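Local coordinates for superoxide dismutase (Chaetomium thermophilum, PDB 4BR6), which catalyses the dismutation of superoxide to hydrogen peroxide and molecular oxygen at a manganese centre, probably clearing toxic radicals made within cells, at residues A116-I121 against I159-H164; P16-R21 against W182-W187; L129-D132 against N137-I140. All coordinates share one frame; numbering follows the deposited sequence.

Contact 1: residues A116-I121 against I159-H164; sequences AALTGI and IDAWEH. With MN3 (manganese (III) ion), chain I.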
# COMPACT_ATOMS: atom_id res chain seq x y z
N ALA B 116 7.79 21.01 0.61
CA ALA B 116 6.40 20.66 0.34
C ALA B 116 6.20 19.15 0.32
O ALA B 116 5.24 18.63 0.90
CB ALA B 116 5.95 21.26 -0.98
N ALA B 117 7.10 18.43 -0.35
CA ALA B 117 7.01 16.98 -0.44
C ALA B 117 7.05 16.35 0.94
O ALA B 117 6.34 15.39 1.19
CB ALA B 117 8.15 16.44 -1.26
N LEU B 118 7.87 16.90 1.83
CA LEU B 118 7.96 16.39 3.19
C LEU B 118 6.65 16.64 3.90
O LEU B 118 6.14 15.77 4.62
CB LEU B 118 9.11 17.07 3.92
CG LEU B 118 10.53 16.69 3.48
CD1 LEU B 118 11.49 17.83 3.82
CD2 LEU B 118 10.99 15.36 4.13
N THR B 119 6.11 17.84 3.70
CA THR B 119 4.86 18.28 4.32
C THR B 119 3.65 17.46 3.87
O THR B 119 2.68 17.33 4.60
CB THR B 119 4.58 19.79 4.03
OG1 THR B 119 5.40 20.61 4.88
CG2 THR B 119 3.12 20.16 4.27
N GLY B 120 3.72 16.93 2.65
CA GLY B 120 2.62 16.18 2.08
C GLY B 120 2.67 14.69 2.37
O GLY B 120 1.78 13.94 1.96
N ILE B 121 3.70 14.24 3.08
CA ILE B 121 3.79 12.83 3.45
C ILE B 121 2.72 12.56 4.50
O ILE B 121 2.62 13.28 5.49
CB ILE B 121 5.20 12.44 4.00
CG1 ILE B 121 6.25 12.57 2.89
CG2 ILE B 121 5.20 11.01 4.56
CD1 ILE B 121 7.68 12.47 3.37
N ILE B 159 15.87 13.34 3.89
CA ILE B 159 15.35 13.93 5.11
C ILE B 159 14.24 13.03 5.67
O ILE B 159 13.25 12.74 4.99
CB ILE B 159 14.78 15.33 4.86
CG1 ILE B 159 15.90 16.24 4.33
CG2 ILE B 159 14.17 15.90 6.14
CD1 ILE B 159 15.48 17.65 3.90
N ASP B 160 14.42 12.59 6.90
CA ASP B 160 13.51 11.70 7.60
C ASP B 160 12.29 12.47 8.08
O ASP B 160 12.43 13.51 8.72
CB ASP B 160 14.25 11.16 8.80
CG ASP B 160 13.50 10.10 9.54
OD1 ASP B 160 12.39 9.69 9.15
OD2 ASP B 160 14.07 9.68 10.54
N ALA B 161 11.09 11.96 7.78
CA ALA B 161 9.85 12.67 8.12
C ALA B 161 9.00 11.92 9.12
O ALA B 161 7.88 12.35 9.40
CB ALA B 161 9.03 12.99 6.85
N TRP B 162 9.50 10.82 9.66
CA TRP B 162 8.85 10.16 10.79
C TRP B 162 8.81 11.16 11.93
O TRP B 162 9.69 11.99 12.06
CB TRP B 162 9.63 8.92 11.26
CG TRP B 162 9.57 7.72 10.36
CD1 TRP B 162 9.91 7.65 9.04
CD2 TRP B 162 9.15 6.40 10.73
NE1 TRP B 162 9.72 6.38 8.57
CE2 TRP B 162 9.26 5.59 9.59
CE3 TRP B 162 8.69 5.83 11.92
CZ2 TRP B 162 8.92 4.24 9.60
CZ3 TRP B 162 8.36 4.49 11.92
CH2 TRP B 162 8.48 3.71 10.77
N GLU B 163 7.79 11.07 12.78
CA GLU B 163 7.63 12.02 13.86
C GLU B 163 8.76 11.94 14.89
O GLU B 163 9.08 12.92 15.54
CB GLU B 163 6.26 11.83 14.51
CG GLU B 163 5.13 12.28 13.56
CD GLU B 163 3.72 11.94 14.06
OE1 GLU B 163 3.53 10.88 14.70
OE2 GLU B 163 2.81 12.74 13.80
N HIS B 164 9.39 10.77 15.01
CA HIS B 164 10.48 10.66 15.98
C HIS B 164 11.70 11.46 15.54
O HIS B 164 12.62 11.67 16.32
CB HIS B 164 10.88 9.20 16.24
CG HIS B 164 11.42 8.50 15.03
ND1 HIS B 164 10.86 7.34 14.53
CD2 HIS B 164 12.48 8.78 14.24
CE1 HIS B 164 11.55 6.94 13.48
NE2 HIS B 164 12.54 7.80 13.28
MN MN3 I . 14.08 7.73 11.53
O HOH W 1 12.27 6.16 10.75
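Leu118 and Ala161 mark the closest backbone approach, their CA atoms 6.5 Å apart, where the last turn of helix 107-119 meets the end of strand 153-160 and the loop that follows. No hydrogen bond crosses; the contact is buried and apolar. With CG of Leu118 anti to its carbonyl carbon (chi1 -71°), the isobutyl fork reaches the strand and crosses the Ile159 side chain at about a right angle. Leu118 CD2 sits 3.8 Å from CG2 of Ile159. The same methyl comes within 3.6 Å of the Ile159 carbonyl O, while Leu118 CD1 packs against Ile159 CD1. The methyl of Ala161 is touched by two branches, CD2 of Leu118 and, at 3.8 Å, CD1 of Ile121. Cutting Leu118 back to an alanine is likely to open a gap beside Ile159 and leave Ile121 alone, of residues 116-121, against the Ala161 methyl. Phe178 and Ala127 also pack on Leu118.

The other side of the strand serves the metal. Asp160 turns away from the helix and binds manganese through OD2 at 2.2 Å. Its OD1 accepts the backbone N of Trp162 at 3.1 Å, from above the carboxylate plane, an Asx turn that helps fix the carboxylate's rotation. His164 NE2 binds the same ion at 2.3 Å, and a water is a further ligand. His26 and His74 complete the three-histidine, one-aspartate site of the iron/manganese superoxide dismutases, with the helix end packed behind its aspartate-bearing strand.

Contact 2: residues P16-R21 against W182-W187; sequences PYISAR and WNVINW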
# COMPACT_ATOMS: atom_id res chain seq x y z
N PRO B 16 21.43 24.18 17.44
CA PRO B 16 20.03 24.13 17.87
C PRO B 16 19.05 23.53 16.85
O PRO B 16 17.85 23.56 17.11
CB PRO B 16 19.69 25.61 18.08
CG PRO B 16 20.53 26.32 17.06
CD PRO B 16 21.80 25.52 16.92
N TYR B 17 19.53 22.99 15.74
CA TYR B 17 18.60 22.56 14.68
C TYR B 17 17.90 21.24 15.00
O TYR B 17 16.68 21.12 14.85
CB TYR B 17 19.32 22.52 13.34
CG TYR B 17 19.97 23.86 13.09
CD1 TYR B 17 19.20 24.98 12.86
CD2 TYR B 17 21.34 24.01 13.16
CE1 TYR B 17 19.79 26.21 12.65
CE2 TYR B 17 21.94 25.23 12.96
CZ TYR B 17 21.17 26.33 12.71
OH TYR B 17 21.78 27.55 12.51
N ILE B 18 18.68 20.26 15.45
CA ILE B 18 18.13 19.03 15.97
C ILE B 18 18.74 18.80 17.35
O ILE B 18 19.95 18.85 17.50
CB ILE B 18 18.46 17.84 15.05
CG1 ILE B 18 18.00 18.11 13.61
CG2 ILE B 18 17.80 16.57 15.59
CD1 ILE B 18 18.50 17.07 12.60
N SER B 19 17.89 18.55 18.35
CA SER B 19 18.34 18.41 19.73
C SER B 19 19.19 17.14 19.94
O SER B 19 19.08 16.17 19.20
CB SER B 19 17.13 18.38 20.67
OG SER B 19 16.42 17.18 20.53
N ALA B 20 20.03 17.18 20.97
CA ALA B 20 20.91 16.07 21.29
C ALA B 20 20.11 14.85 21.73
O ALA B 20 20.51 13.71 21.48
CB ALA B 20 21.86 16.48 22.40
N ARG B 21 18.98 15.08 22.39
CA ARG B 21 18.16 13.96 22.82
C ARG B 21 17.58 13.22 21.61
O ARG B 21 17.59 11.99 21.56
CB ARG B 21 17.06 14.39 23.79
CG ARG B 21 16.22 13.22 24.33
CD ARG B 21 17.07 12.11 24.93
NE ARG B 21 16.31 11.17 25.78
CZ ARG B 21 16.82 10.08 26.34
NH1 ARG B 21 18.09 9.75 26.15
NH2 ARG B 21 16.07 9.30 27.10
N TRP B 182 17.92 22.22 6.97
CA TRP B 182 18.80 22.61 5.88
C TRP B 182 20.10 23.20 6.40
O TRP B 182 21.11 23.19 5.70
CB TRP B 182 18.10 23.60 4.95
CG TRP B 182 16.91 22.96 4.29
CD1 TRP B 182 15.65 22.95 4.76
CD2 TRP B 182 16.90 22.20 3.08
NE1 TRP B 182 14.83 22.25 3.91
CE2 TRP B 182 15.58 21.77 2.87
CE3 TRP B 182 17.88 21.84 2.15
CZ2 TRP B 182 15.21 21.01 1.77
CZ3 TRP B 182 17.51 21.08 1.06
CH2 TRP B 182 16.18 20.67 0.87
N ASN B 183 20.08 23.70 7.64
CA ASN B 183 21.27 24.26 8.26
C ASN B 183 22.34 23.25 8.61
O ASN B 183 23.48 23.63 8.90
CB ASN B 183 20.90 25.02 9.53
CG ASN B 183 20.20 26.31 9.23
OD1 ASN B 183 20.83 27.29 8.82
ND2 ASN B 183 18.89 26.33 9.41
N VAL B 184 21.97 21.97 8.60
CA VAL B 184 22.89 20.90 8.96
C VAL B 184 23.00 19.79 7.90
O VAL B 184 23.44 18.70 8.21
CB VAL B 184 22.53 20.27 10.35
CG1 VAL B 184 22.83 21.26 11.48
CG2 VAL B 184 21.08 19.83 10.39
N ILE B 185 22.62 20.08 6.65
CA ILE B 185 22.79 19.12 5.55
C ILE B 185 24.21 19.14 5.00
O ILE B 185 24.70 20.18 4.59
CB ILE B 185 21.83 19.43 4.36
CG1 ILE B 185 20.38 19.33 4.80
CG2 ILE B 185 22.09 18.48 3.18
CD1 ILE B 185 19.99 17.98 5.36
N ASN B 186 24.87 17.97 4.95
CA ASN B 186 26.23 17.89 4.43
C ASN B 186 26.27 17.81 2.90
O ASN B 186 26.19 16.73 2.33
CB ASN B 186 26.98 16.70 5.03
CG ASN B 186 28.47 16.76 4.75
OD1 ASN B 186 28.89 17.39 3.79
ND2 ASN B 186 29.27 16.14 5.62
N TRP B 187 26.43 18.96 2.24
CA TRP B 187 26.38 18.99 0.78
C TRP B 187 27.66 18.48 0.15
O TRP B 187 27.73 18.30 -1.05
CB TRP B 187 26.06 20.39 0.26
CG TRP B 187 24.65 20.75 0.54
CD1 TRP B 187 24.20 21.65 1.44
CD2 TRP B 187 23.49 20.17 -0.07
NE1 TRP B 187 22.83 21.68 1.44
CE2 TRP B 187 22.37 20.79 0.52
CE3 TRP B 187 23.29 19.20 -1.05
CZ2 TRP B 187 21.08 20.47 0.15
CZ3 TRP B 187 22.01 18.89 -1.41
CH2 TRP B 187 20.92 19.52 -0.81
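Tyr17 and Val184 meet where two family regions of the iron/manganese superoxide dismutase fold come together: the alpha-hairpin domain, just ahead of its long helix 20-50, and the C-terminal domain, in the loop between helices 174-180 and 187-195. Tyr17 and Asn183 have the nearest CA atoms of the two segments, 7.2 Å apart. Between them the Tyr17 ring lies on the Asn183 side chain. Asn183 CB stands over the ring centre, 3.4 Å from the centroid and only 9° off the normal, a CH-pi contact. The amide beyond it continues almost flat along the same face, the two planes 13° apart, with ND2 of Asn183 3.4 Å from CE1 of Tyr17. This overlap follows from the asparagine torsions: CG is anti to the carbonyl carbon (chi1 -72°), and the second torsion lays the amide nearly parallel to the ring. The opposite ring face receives CD of Pro16 toward its rim, so the phenol is held between its own neighbour and the asparagine. Val184 adds its CG1 methyl obliquely, 3.6 Å from Tyr17 CD2, and its CG2 reaches 4.4 Å from CD1 of Ile18, whose side chain lies about 6 Å from that of the manganese ligand His26.

The amide nitrogen of Asn183 is hydrogen-bonded to the carbonyl of Ala180 at the end of the preceding helix, and the Tyr17 carbonyl accepts from the Tyr170 hydroxyl. The Asn183 amide is therefore fixed from within its own domain, and no hydrogen bond joins the two segments. Their cohesion rests on ring-face dispersion and CH-pi contact, helped by the methyls of Val184, rather than on an exchange of polar bonds.

Contact 3: residues L129-D132 against N137-I140; sequences LAKD and NLAI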
# COMPACT_ATOMS: atom_id res chain seq x y z
N LEU B 129 16.26 13.67 -2.40
CA LEU B 129 16.78 14.09 -3.69
C LEU B 129 17.43 12.84 -4.28
O LEU B 129 18.31 12.23 -3.66
CB LEU B 129 17.85 15.18 -3.51
CG LEU B 129 18.67 15.56 -4.75
CD1 LEU B 129 17.77 16.07 -5.86
CD2 LEU B 129 19.71 16.59 -4.37
N ALA B 130 17.01 12.43 -5.47
CA ALA B 130 17.56 11.22 -6.08
C ALA B 130 17.98 11.48 -7.52
O ALA B 130 17.51 12.43 -8.14
CB ALA B 130 16.57 10.08 -6.02
N LYS B 131 18.85 10.62 -8.03
CA LYS B 131 19.41 10.78 -9.37
C LYS B 131 19.14 9.56 -10.26
O LYS B 131 19.50 8.43 -9.90
CB LYS B 131 20.91 11.00 -9.27
CG LYS B 131 21.58 11.29 -10.60
CD LYS B 131 23.07 11.53 -10.42
CE LYS B 131 23.73 11.98 -11.71
NZ LYS B 131 25.22 12.06 -11.58
N ASP B 132 18.53 9.80 -11.41
CA ASP B 132 18.26 8.73 -12.37
C ASP B 132 19.57 8.12 -12.85
O ASP B 132 20.48 8.83 -13.26
CB ASP B 132 17.47 9.25 -13.57
CG ASP B 132 17.09 8.15 -14.55
OD1 ASP B 132 17.97 7.70 -15.31
OD2 ASP B 132 15.93 7.72 -14.55
N ASN B 137 19.28 12.91 -14.50
CA ASN B 137 18.29 13.90 -14.09
C ASN B 137 17.94 13.73 -12.61
O ASN B 137 17.85 12.61 -12.12
CB ASN B 137 17.03 13.79 -14.94
CG ASN B 137 17.27 14.16 -16.39
OD1 ASN B 137 18.27 14.78 -16.74
ND2 ASN B 137 16.33 13.78 -17.25
N LEU B 138 17.78 14.84 -11.90
CA LEU B 138 17.44 14.84 -10.48
C LEU B 138 15.93 14.99 -10.23
O LEU B 138 15.23 15.64 -11.00
CB LEU B 138 18.15 16.00 -9.77
CG LEU B 138 19.67 16.04 -9.83
CD1 LEU B 138 20.15 17.22 -9.03
CD2 LEU B 138 20.27 14.72 -9.32
N ALA B 139 15.44 14.40 -9.14
CA ALA B 139 14.04 14.54 -8.77
C ALA B 139 13.87 14.43 -7.26
O ALA B 139 14.78 13.99 -6.55
CB ALA B 139 13.17 13.50 -9.48
N ILE B 140 12.71 14.85 -6.78
CA ILE B 140 12.32 14.65 -5.39
C ILE B 140 11.30 13.51 -5.36
O ILE B 140 10.29 13.56 -6.04
CB ILE B 140 11.72 15.95 -4.80
CG1 ILE B 140 12.78 17.05 -4.77
CG2 ILE B 140 11.15 15.72 -3.39
CD1 ILE B 140 12.21 18.46 -4.77
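Ala130 N donates to Ala139 O over 2.9 Å, nearly straight at 169°, and the return bond from Ala139 N to Ala130 O is 3.0 Å long. The two alanines thus form a hydrogen-bonded antiparallel pair in the beta hairpin of strands 125-132 and 138-144, part of the three-stranded sheet of the C-terminal domain. Toward the turn, Asp132 N donates to Asn137 O at 3.0 Å. Ala130 O also faces CA of Leu138 at 3.4 Å, a CA-H...O contact that adds to the hydrogen bond it accepts from Ala139 N.

Leu129 and Ile140, like Lys131 and Leu138, are non-hydrogen-bonded pairs, and all four point to the sheet face that helices 94-104 and 107-119 pack against. Asp103 OD2 accepts from the Leu138 amide, and Asn137 ND2 bonds to Asp103 of the third subunit. The extended Lys131 chain leads away to the carbonyls of Phe194 and Ala197. Between the diagonal leucines, CD1 of Leu129 (chi1 170°, CG anti to the amide nitrogen) meets CB of Leu138 at 3.9 Å, while Leu138 CD2 turns to Lys131 CB, 3.8 Å away.

How the contacts relate
Followed from the N terminus, the chain first passes residues 16-21, which contact 2 joins to residues 182-187, closing a very long loop that spans the alpha hairpin and most of the C-terminal domain. Within that span, contact 1 closes a shorter loop from the end of helix 107-119 to the end of strand 153-160, and within this in turn contact 3 closes the tight hairpin. The three are concentric, and none cross. Contacts 1 and 3 share one sheet and touch where Ala117 CB meets Ile140 CG2; contacts 1 and 2 touch through Ile159 CD1 and Trp182 CZ2. Helix 107-119, the sheet, the loop 182-187 and the N-terminal segment are thereby linked, with strand 125-132 running next to the strand that carries Asp160.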